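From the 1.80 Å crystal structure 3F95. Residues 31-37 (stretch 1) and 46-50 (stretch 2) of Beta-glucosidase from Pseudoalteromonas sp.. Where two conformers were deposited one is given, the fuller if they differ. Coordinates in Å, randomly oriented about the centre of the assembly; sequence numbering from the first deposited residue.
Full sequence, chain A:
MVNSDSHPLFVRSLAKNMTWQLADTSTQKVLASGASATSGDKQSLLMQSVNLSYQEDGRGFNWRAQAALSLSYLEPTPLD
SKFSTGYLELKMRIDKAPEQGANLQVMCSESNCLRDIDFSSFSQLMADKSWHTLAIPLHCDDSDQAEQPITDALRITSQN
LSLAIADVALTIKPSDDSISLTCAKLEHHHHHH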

# COMPACT_ATOMS: atom_id res chain seq x y z
N LEU A 31 -2.58 -13.92 -5.78
CA LEU A 31 -3.44 -13.32 -4.75
C LEU A 31 -3.13 -13.96 -3.40
O LEU A 31 -3.36 -15.15 -3.22
N ALA A 32 -2.59 -13.17 -2.47
CA ALA A 32 -2.03 -13.72 -1.22
C ALA A 32 -2.83 -13.27 -0.01
O ALA A 32 -3.15 -12.07 0.12
N SER A 33 -3.19 -14.21 0.85
CA SER A 33 -4.03 -13.91 2.01
C SER A 33 -3.40 -14.33 3.35
O SER A 33 -4.07 -14.26 4.39
N GLY A 34 -2.12 -14.69 3.33
CA GLY A 34 -1.43 -15.14 4.52
C GLY A 34 -0.19 -14.36 4.90
O GLY A 34 -0.09 -13.17 4.64
N ALA A 35 0.76 -15.05 5.53
CA ALA A 35 1.95 -14.40 6.13
C ALA A 35 3.06 -14.10 5.10
O ALA A 35 3.85 -13.15 5.23
N SER A 36 3.14 -14.94 4.07
CA SER A 36 4.21 -14.81 3.07
C SER A 36 3.66 -15.23 1.70
O SER A 36 2.70 -15.99 1.62
N ALA A 37 4.31 -14.76 0.65
CA ALA A 37 3.93 -15.06 -0.71
C ALA A 37 5.10 -14.74 -1.62
O ALA A 37 6.00 -14.02 -1.23
N LEU A 46 8.48 -10.50 -3.33
CA LEU A 46 8.29 -11.43 -2.22
C LEU A 46 7.67 -10.70 -1.05
O LEU A 46 8.02 -9.54 -0.80
N MET A 47 6.78 -11.38 -0.35
CA MET A 47 6.14 -10.87 0.85
C MET A 47 6.48 -11.78 2.05
O MET A 47 6.41 -13.00 1.94
N GLN A 48 6.85 -11.16 3.17
CA GLN A 48 7.13 -11.83 4.44
C GLN A 48 6.35 -11.09 5.52
O GLN A 48 5.89 -9.98 5.29
N SER A 49 6.17 -11.69 6.70
CA SER A 49 5.55 -10.96 7.78
C SER A 49 6.64 -10.27 8.59
O SER A 49 7.76 -10.76 8.67
N VAL A 50 6.28 -9.14 9.18
CA VAL A 50 7.20 -8.41 10.07
C VAL A 50 6.40 -8.02 11.34
O VAL A 50 5.15 -8.06 11.35

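Packing of residues 31-37 against the strand 46-50 in Pseudoalteromonas beta-glucosidase. The two segments meet through one antiparallel, hydrogen-bonded pair, Ala 37 with Met 47, whose CA atoms lie 5.0 Å apart. Both backbone groups of each residue are used: Ala 37 N donates to Met 47 O (N to O 3.0 Å, angle at the hydrogen 155°), and Met 47 N donates to Ala 37 O (N to O 2.9 Å, nearly linear at 178°). These are the only hydrogen bonds between the stretches, and they join main chain to main chain. Each acceptor also receives a CA-H...O contact: Ser 36 CA lies 3.1 Å from Met 47 O, and Leu 46 CA lies 3.6 Å from Ala 37 O.

Toward Ala 35 and Ser 49 no second bridge forms. Ala 35 O approaches Ser 49 N to 3.1 Å, but the angle is poor and no hydrogen bond forms, so neither atom is satisfied by the other despite the short separation. Here the first stretch is loop.

Met 47 dominates the side-chain packing, with the largest area covered by the opposing stretch. Its CB lies on the same face of the sheet as that of Ala 37. With chi1 and chi2 both t, the chain extends; chi3 then turns to p, at 82°, and places the terminal methyl among the small residues of the first stretch. Met 47 CE lies 3.9 Å from Ala 32 CB and 3.9 Å from Ala 37 CB, so a single methyl bridges two alanines five positions apart. The same CE comes within 3.4 Å of Gly 34 O, a van der Waals approach that gives this carbonyl no polar partner. Ala 32 points toward the second stretch and is buried; Ser 33 points away and makes no contact with it.

The remaining side chains contribute less. Ala 35 and Ser 49 both point sideways, their CB atoms 4.3 Å apart. Ser 49 has chi1 p, and its OG is hydrogen-bonded elsewhere in the structure. Ser 36, also p, points sideways; its CB lies 3.2 Å from Met 47 O, a carbon-oxygen approach and not a hydrogen bond, and 4.3 Å from Gln 48 CA; its OG forms no hydrogen bond to the second stretch. Gln 48 points away, with chi1 m and chi2 t, and its amide has no partner in the first stretch. Leu 46 (m, t) points sideways and has little area covered by the first stretch, while Leu 31 and Val 50 are out of reach.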

# COMPACT_ATOMS: atom_id res chain seq x y z
CB LEU A 31 -4.92 -13.50 -5.13
CG LEU A 31 -5.59 -12.46 -6.02
CD1 LEU A 31 -4.73 -11.88 -7.10
CD2 LEU A 31 -6.94 -12.96 -6.56
CB ALA A 32 -0.58 -13.29 -1.09
CB SER A 33 -5.40 -14.56 1.82
OG SER A 33 -5.26 -15.97 1.93
CB ALA A 35 2.46 -15.27 7.22
CB SER A 36 5.44 -15.67 3.43
OG SER A 36 5.10 -17.05 3.48
CB ALA A 37 2.69 -14.25 -1.13
CB LEU A 46 9.61 -12.04 -1.73
CG LEU A 46 10.61 -12.78 -2.65
CD1 LEU A 46 11.49 -13.70 -1.76
CD2 LEU A 46 9.95 -13.55 -3.78
CB MET A 47 4.61 -10.85 0.65
CG MET A 47 3.86 -10.43 1.93
SD MET A 47 2.08 -10.34 1.75
CE MET A 47 1.60 -12.08 1.93
CB GLN A 48 8.60 -11.67 4.81
CG GLN A 48 9.62 -12.50 4.07
CD GLN A 48 11.02 -12.21 4.62
OE1 GLN A 48 11.18 -11.81 5.78
NE2 GLN A 48 12.04 -12.40 3.78
CB SER A 49 4.73 -11.88 8.68
OG SER A 49 5.58 -12.70 9.43
CB VAL A 50 7.79 -7.15 9.40
CG1 VAL A 50 8.64 -7.49 8.17
CG2 VAL A 50 6.72 -6.14 9.04